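Local coordinates for nucleoprotein (Sendai virus, PDB 6M7D) that coats the viral RNA genome, one copy per six nucleotides, to form the helical nucleocapsid that shields it from nucleases and serves as template for RNA synthesis, at residues M337-V342 against Q366-D371; A346-V351 against A407-T412. One frame throughout, in Å; residues are numbered along the deposited sequence.

Contact 1. Residues M337-V342 against Q366-D371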
loop_
_atom_site.group_PDB
_atom_site.type_symbol
_atom_site.label_atom_id
_atom_site.label_comp_id
_atom_site.label_asym_id
_atom_site.label_seq_id
_atom_site.Cartn_x
_atom_site.Cartn_y
_atom_site.Cartn_z
ATOM N N MET A 337 4.683 -17.325 13.407
ATOM C CA MET A 337 5.655 -17.304 12.325
ATOM C C MET A 337 6.147 -18.701 12.007
ATOM O O MET A 337 6.376 -19.029 10.842
ATOM C CB MET A 337 6.828 -16.396 12.682
ATOM C CG MET A 337 6.598 -14.933 12.409
ATOM S SD MET A 337 5.720 -14.580 10.883
ATOM C CE MET A 337 4.116 -14.096 11.501
ATOM N N GLY A 338 6.317 -19.539 13.029
ATOM C CA GLY A 338 6.626 -20.934 12.771
ATOM C C GLY A 338 5.501 -21.643 12.048
ATOM O O GLY A 338 5.722 -22.354 11.058
ATOM N N VAL A 339 4.274 -21.451 12.528
ATOM C CA VAL A 339 3.118 -22.033 11.856
ATOM C C VAL A 339 3.043 -21.550 10.417
ATOM O O VAL A 339 2.716 -22.314 9.511
ATOM C CB VAL A 339 1.823 -21.712 12.621
ATOM C CG1 VAL A 339 0.648 -22.364 11.938
ATOM C CG2 VAL A 339 1.910 -22.175 14.048
ATOM N N ALA A 340 3.383 -20.285 10.183
ATOM C CA ALA A 340 3.245 -19.694 8.864
ATOM C C ALA A 340 4.324 -20.179 7.916
ATOM O O ALA A 340 4.069 -20.344 6.720
ATOM C CB ALA A 340 3.286 -18.175 8.976
ATOM N N VAL A 341 5.545 -20.381 8.408
ATOM C CA VAL A 341 6.582 -20.854 7.506
ATOM C C VAL A 341 6.384 -22.320 7.187
ATOM O O VAL A 341 6.826 -22.783 6.133
ATOM C CB VAL A 341 7.994 -20.596 8.059
ATOM C CG1 VAL A 341 8.222 -19.122 8.218
ATOM C CG2 VAL A 341 8.208 -21.318 9.359
ATOM N N VAL A 342 5.717 -23.072 8.058
ATOM C CA VAL A 342 5.388 -24.439 7.673
ATOM C C VAL A 342 4.187 -24.467 6.735
ATOM O O VAL A 342 4.207 -25.146 5.707
ATOM C CB VAL A 342 5.156 -25.308 8.918
ATOM C CG1 VAL A 342 4.445 -26.587 8.536
ATOM C CG2 VAL A 342 6.461 -25.613 9.577
ATOM N N GLN A 366 6.444 -24.395 14.332
ATOM C CA GLN A 366 6.814 -25.308 13.257
ATOM C C GLN A 366 6.487 -26.749 13.611
ATOM O O GLN A 366 6.104 -27.536 12.745
ATOM C CB GLN A 366 8.292 -25.179 12.941
ATOM C CG GLN A 366 8.673 -23.876 12.352
ATOM C CD GLN A 366 10.133 -23.792 12.136
ATOM O OE1 GLN A 366 10.909 -24.460 12.797
ATOM N NE2 GLN A 366 10.528 -22.980 11.183
ATOM N N ALA A 367 6.643 -27.114 14.882
ATOM C CA ALA A 367 6.411 -28.487 15.303
ATOM C C ALA A 367 4.930 -28.833 15.278
ATOM O O ALA A 367 4.542 -29.892 14.780
ATOM C CB ALA A 367 6.990 -28.702 16.697
ATOM N N VAL A 368 4.085 -27.963 15.831
ATOM C CA VAL A 368 2.656 -28.238 15.809
ATOM C C VAL A 368 2.090 -28.094 14.409
ATOM O O VAL A 368 1.085 -28.730 14.085
ATOM C CB VAL A 368 1.890 -27.342 16.804
ATOM C CG1 VAL A 368 2.543 -27.386 18.153
ATOM C CG2 VAL A 368 1.801 -25.922 16.307
ATOM N N ALA A 369 2.711 -27.280 13.558
ATOM C CA ALA A 369 2.230 -27.145 12.194
ATOM C C ALA A 369 2.623 -28.338 11.338
ATOM O O ALA A 369 1.959 -28.626 10.340
ATOM C CB ALA A 369 2.757 -25.850 11.585
ATOM N N LYS A 370 3.679 -29.042 11.717
ATOM C CA LYS A 370 4.217 -30.153 10.954
ATOM C C LYS A 370 3.702 -31.496 11.438
ATOM O O LYS A 370 3.959 -32.511 10.790
ATOM C CB LYS A 370 5.742 -30.147 11.049
ATOM C CG LYS A 370 6.441 -29.419 9.945
ATOM C CD LYS A 370 7.873 -29.870 9.846
ATOM C CE LYS A 370 8.775 -29.052 10.741
ATOM N NZ LYS A 370 9.444 -27.961 9.988
ATOM N N ASP A 371 2.980 -31.523 12.546
ATOM C CA ASP A 371 2.612 -32.759 13.212
ATOM C C ASP A 371 1.158 -33.073 12.904
ATOM O O ASP A 371 0.278 -32.255 13.174
ATOM C CB ASP A 371 2.832 -32.636 14.717
ATOM C CG ASP A 371 2.653 -33.942 15.438
ATOM O OD1 ASP A 371 3.525 -34.821 15.299
ATOM O OD2 ASP A 371 1.646 -34.088 16.153
#
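Two helices of the all-helical C-terminal half of the nucleoprotein core, 330-343 and 359-370, pack here around a glycine. The axes of the two short segments approach to 7.7 Å and cross at -43°, an oblique, roughly co-directional packing. The close fit is local: with no side chain on Gly338 to intervene, the backbones come together, Gly338 CA lying 4.4 Å from Gln366 CA. Gln366 CG rests against the glycine backbone, 3.6 Å from Gly338 O. Beyond CG the Gln366 chain is extended (chi2 177°), so it crosses Val341 obliquely and brings NE2 to 3.4 Å from Val341 CG2; that amide nitrogen donates to His409 O, outside the two segments. One turn after Gly338, Val342 points at the partner helix and splits its branches. CG1, anti to the backbone N (chi1 164°), meets Ala369 CB at 3.6 Å and Lys370 CG at 3.7 Å, while CG2 lies over the Gln366 backbone, 3.7 Å from Gln366 CA. Val339 CG1 reaches Ala369 CB at 4.1 Å. The contacts are mainly van der Waals and mostly buried. Around them, Tyr275 of helix 267-277 packs on Val339 and Ala340, and Phe362, earlier on helix 359-370, touches Met337 and Val341.

Contact 2. Residues A346-V351 against A407-T412. With nucleotides of chain B.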
loop_
_atom_site.group_PDB
_atom_site.type_symbol
_atom_site.label_atom_id
_atom_site.label_comp_id
_atom_site.label_asym_id
_atom_site.label_seq_id
_atom_site.Cartn_x
_atom_site.Cartn_y
_atom_site.Cartn_z
ATOM N N ALA A 346 5.024 -18.723 0.975
ATOM C CA ALA A 346 5.311 -17.310 0.792
ATOM C C ALA A 346 5.848 -16.683 2.065
ATOM O O ALA A 346 6.684 -15.779 2.001
ATOM C CB ALA A 346 4.053 -16.582 0.333
ATOM N N MET A 347 5.387 -17.151 3.222
ATOM C CA MET A 347 5.837 -16.625 4.500
ATOM C C MET A 347 7.280 -16.974 4.810
ATOM O O MET A 347 7.853 -16.387 5.729
ATOM C CB MET A 347 4.944 -17.141 5.622
ATOM C CG MET A 347 3.538 -16.585 5.621
ATOM S SD MET A 347 3.456 -14.793 5.628
ATOM C CE MET A 347 4.410 -14.388 7.072
ATOM N N GLN A 348 7.883 -17.906 4.081
ATOM C CA GLN A 348 9.273 -18.259 4.310
ATOM C C GLN A 348 10.243 -17.238 3.745
ATOM O O GLN A 348 11.444 -17.343 4.000
ATOM C CB GLN A 348 9.559 -19.634 3.727
ATOM C CG GLN A 348 8.809 -20.725 4.438
ATOM C CD GLN A 348 8.749 -21.999 3.652
ATOM O OE1 GLN A 348 9.461 -22.170 2.672
ATOM N NE2 GLN A 348 7.884 -22.905 4.073
ATOM N N GLN A 349 9.758 -16.264 2.984
ATOM C CA GLN A 349 10.559 -15.135 2.550
ATOM C C GLN A 349 10.254 -13.885 3.349
ATOM O O GLN A 349 10.901 -12.858 3.145
ATOM C CB GLN A 349 10.340 -14.871 1.061
ATOM C CG GLN A 349 11.262 -15.658 0.162
ATOM C CD GLN A 349 10.927 -17.128 0.141
ATOM O OE1 GLN A 349 9.762 -17.507 0.055
ATOM N NE2 GLN A 349 11.948 -17.969 0.223
ATOM N N TYR A 350 9.280 -13.955 4.242
ATOM C CA TYR A 350 9.023 -12.886 5.188
ATOM C C TYR A 350 10.115 -12.860 6.243
ATOM O O TYR A 350 10.527 -13.901 6.753
ATOM C CB TYR A 350 7.665 -13.103 5.838
ATOM C CG TYR A 350 7.228 -12.025 6.781
ATOM C CD1 TYR A 350 6.946 -10.755 6.323
ATOM C CD2 TYR A 350 7.071 -12.286 8.130
ATOM C CE1 TYR A 350 6.538 -9.778 7.175
ATOM C CE2 TYR A 350 6.656 -11.315 8.989
ATOM C CZ TYR A 350 6.392 -10.061 8.506
ATOM O OH TYR A 350 5.983 -9.080 9.361
ATOM N N VAL A 351 10.584 -11.661 6.578
ATOM C CA VAL A 351 11.680 -11.515 7.528
ATOM C C VAL A 351 11.132 -11.833 8.915
ATOM O O VAL A 351 10.411 -11.037 9.515
ATOM C CB VAL A 351 12.310 -10.124 7.468
ATOM C CG1 VAL A 351 13.278 -9.943 8.615
ATOM C CG2 VAL A 351 13.017 -9.937 6.152
ATOM N N ALA A 407 13.137 -31.431 10.404
ATOM C CA ALA A 407 13.779 -30.352 9.615
ATOM C C ALA A 407 13.058 -29.037 9.930
ATOM O O ALA A 407 11.830 -28.985 9.733
ATOM C CB ALA A 407 13.711 -30.683 8.146
ATOM N N TYR A 408 13.792 -28.009 10.370
ATOM C CA TYR A 408 13.134 -26.764 10.724
ATOM C C TYR A 408 13.526 -25.681 9.734
ATOM O O TYR A 408 14.590 -25.736 9.116
ATOM C CB TYR A 408 13.502 -26.324 12.141
ATOM C CG TYR A 408 12.732 -27.028 13.230
ATOM C CD1 TYR A 408 11.378 -27.295 13.093
ATOM C CD2 TYR A 408 13.366 -27.443 14.391
ATOM C CE1 TYR A 408 10.679 -27.937 14.088
ATOM C CE2 TYR A 408 12.676 -28.087 15.389
ATOM C CZ TYR A 408 11.334 -28.332 15.234
ATOM O OH TYR A 408 10.651 -28.978 16.236
ATOM N N HIS A 409 12.650 -24.697 9.593
ATOM C CA HIS A 409 12.903 -23.526 8.770
ATOM C C HIS A 409 13.699 -22.522 9.584
ATOM O O HIS A 409 13.329 -22.204 10.715
ATOM C CB HIS A 409 11.595 -22.896 8.299
ATOM C CG HIS A 409 10.775 -23.789 7.426
ATOM N ND1 HIS A 409 11.048 -23.976 6.091
ATOM C CD2 HIS A 409 9.689 -24.547 7.699
ATOM C CE1 HIS A 409 10.167 -24.814 5.578
ATOM N NE2 HIS A 409 9.329 -25.174 6.532
ATOM N N LYS A 410 14.779 -22.047 9.025
ATOM C CA LYS A 410 15.509 -21.015 9.736
ATOM C C LYS A 410 14.799 -19.677 9.566
ATOM O O LYS A 410 14.292 -19.380 8.484
ATOM C CB LYS A 410 16.943 -20.915 9.225
ATOM C CG LYS A 410 17.712 -22.220 9.269
ATOM C CD LYS A 410 17.586 -22.891 10.623
ATOM C CE LYS A 410 17.237 -24.365 10.481
ATOM N NZ LYS A 410 16.962 -25.008 11.796
ATOM N N PRO A 411 14.723 -18.869 10.621
ATOM C CA PRO A 411 14.078 -17.557 10.497
ATOM C C PRO A 411 14.766 -16.694 9.450
ATOM O O PRO A 411 15.985 -16.520 9.463
ATOM C CB PRO A 411 14.209 -16.964 11.903
ATOM C CG PRO A 411 15.205 -17.805 12.604
ATOM C CD PRO A 411 15.119 -19.157 12.005
ATOM N N THR A 412 13.964 -16.160 8.532
ATOM C CA THR A 412 14.489 -15.351 7.444
ATOM C C THR A 412 14.966 -14.007 7.973
ATOM O O THR A 412 14.233 -13.313 8.682
ATOM C CB THR A 412 13.419 -15.154 6.372
ATOM O OG1 THR A 412 12.993 -16.429 5.886
ATOM C CG2 THR A 412 13.955 -14.338 5.212
ATOM P P U B 4 7.858 -7.789 1.527
ATOM O OP1 U B 4 8.673 -7.637 0.308
ATOM O OP2 U B 4 6.628 -7.007 1.722
ATOM O "O5'" U B 4 7.438 -9.306 1.667
ATOM C "C5'" U B 4 8.362 -10.344 1.406
ATOM C "C4'" U B 4 7.679 -11.680 1.330
ATOM O "O4'" U B 4 7.001 -11.970 2.572
ATOM C "C3'" U B 4 6.576 -11.828 0.308
ATOM O "O3'" U B 4 7.041 -11.948 -1.020
ATOM C "C2'" U B 4 5.871 -13.069 0.810
ATOM O "O2'" U B 4 6.659 -14.209 0.522
ATOM C "C1'" U B 4 5.925 -12.846 2.316
ATOM N N1 U B 4 4.675 -12.282 2.875
ATOM C C2 U B 4 3.557 -13.095 2.975
ATOM O O2 U B 4 3.504 -14.242 2.607
ATOM N N3 U B 4 2.451 -12.522 3.516
ATOM C C4 U B 4 2.347 -11.244 3.971
ATOM O O4 U B 4 1.277 -10.881 4.433
ATOM C C5 U B 4 3.531 -10.465 3.848
ATOM C C6 U B 4 4.630 -10.993 3.319
ATOM P P U B 3 5.984 -5.878 7.664
ATOM O OP1 U B 3 4.583 -6.154 7.320
ATOM O OP2 U B 3 6.547 -6.417 8.907
ATOM O "O5'" U B 3 6.863 -6.362 6.443
ATOM C "C5'" U B 3 6.885 -5.627 5.234
ATOM C "C4'" U B 3 8.109 -5.948 4.422
ATOM O "O4'" U B 3 9.301 -5.566 5.158
ATOM C "C3'" U B 3 8.271 -7.420 4.080
ATOM O "O3'" U B 3 8.822 -7.536 2.776
ATOM C "C2'" U B 3 9.284 -7.903 5.110
ATOM O "O2'" U B 3 10.017 -9.037 4.714
ATOM C "C1'" U B 3 10.168 -6.674 5.271
ATOM N N1 U B 3 10.849 -6.615 6.573
ATOM C C2 U B 3 12.212 -6.458 6.599
ATOM O O2 U B 3 12.883 -6.332 5.599
ATOM N N3 U B 3 12.770 -6.442 7.843
ATOM C C4 U B 3 12.115 -6.581 9.042
ATOM O O4 U B 3 12.753 -6.546 10.092
ATOM C C5 U B 3 10.706 -6.745 8.933
ATOM C C6 U B 3 10.146 -6.763 7.733
ATOM P P U B 5 6.330 -11.130 -2.201
ATOM O OP1 U B 5 7.251 -11.117 -3.352
ATOM O OP2 U B 5 5.820 -9.868 -1.646
ATOM O "O5'" U B 5 5.046 -11.986 -2.577
ATOM C "C5'" U B 5 5.087 -13.400 -2.639
ATOM C "C4'" U B 5 3.747 -14.005 -2.323
ATOM O "O4'" U B 5 3.380 -13.727 -0.957
ATOM C "C3'" U B 5 2.570 -13.484 -3.113
ATOM O "O3'" U B 5 2.507 -14.031 -4.413
ATOM C "C2'" U B 5 1.391 -13.875 -2.238
ATOM O "O2'" U B 5 1.084 -15.246 -2.415
ATOM C "C1'" U B 5 1.976 -13.708 -0.841
ATOM N N1 U B 5 1.556 -12.468 -0.151
ATOM C C2 U B 5 0.296 -12.414 0.405
ATOM O O2 U B 5 -0.514 -13.307 0.334
ATOM N N3 U B 5 -0.015 -11.258 1.048
ATOM C C4 U B 5 0.801 -10.178 1.200
ATOM O O4 U B 5 0.383 -9.204 1.811
ATOM C C5 U B 5 2.088 -10.313 0.608
ATOM C C6 U B 5 2.419 -11.428 -0.023
#
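The RNA-binding loop between helices 330-343 and 359-370 is backed here by the extended segment 407-412, assigned by similarity to the start of Ntail. Thr412 makes the central contact: its OG1, anti to its own carbonyl carbon, donates to Gln348 O at 2.6 Å. The hydroxyl approaches from above the carbonyl plane, with a C=O...O angle of 134°. Thr412 CB sits 3.2 Å from Tyr350 O, and Val351 CA makes a CH...O contact of 3.3 Å with Thr412 O. The extended Gln348 side chain crosses the His409 ring obliquely, amide and ring planes 31° apart, with NE2 3.3 Å from His409 CE1 and hydrogen-bonded to Val341 O. The loop's other side meets chain B. Tyr350 CG is anti to its backbone N (chi1 -176°), which turns the ring toward the RNA, with U3 O5' at its edge near the plane; Tyr350 OH is 2.8 Å from U3 OP2, with Ser268 OG, and weakly Arg354 NH2, as protein partners. Val351 N donates to U3 O2' at 3.3 Å. These polar contacts go to ribose and phosphate, while Val351 packs on the U3 base and Met347 on that of U4, consistent with sequence-independent encapsidation by a paramyxovirus nucleoprotein.

From the N terminus, the chain runs through 337-342, 346-351, 366-371 and 407-412, so the two contacts cross. Contact 1 closes the connection of 23 residues between its segments, and the RNA-facing loop 346-351 lies inside that connection. Contact 2 then spans 55 residues, including 366-371 and helix 388-401, to bring the C-terminal segment back onto the loop. Their centres are 10 Å apart and they share polar ties, among them a hydrogen bond from Lys370 NZ to Ala407 O. His409 also packs on Val341 and Val342. Segment 407-412 thus joins both helices of contact 1 to a loop that contacts the RNA.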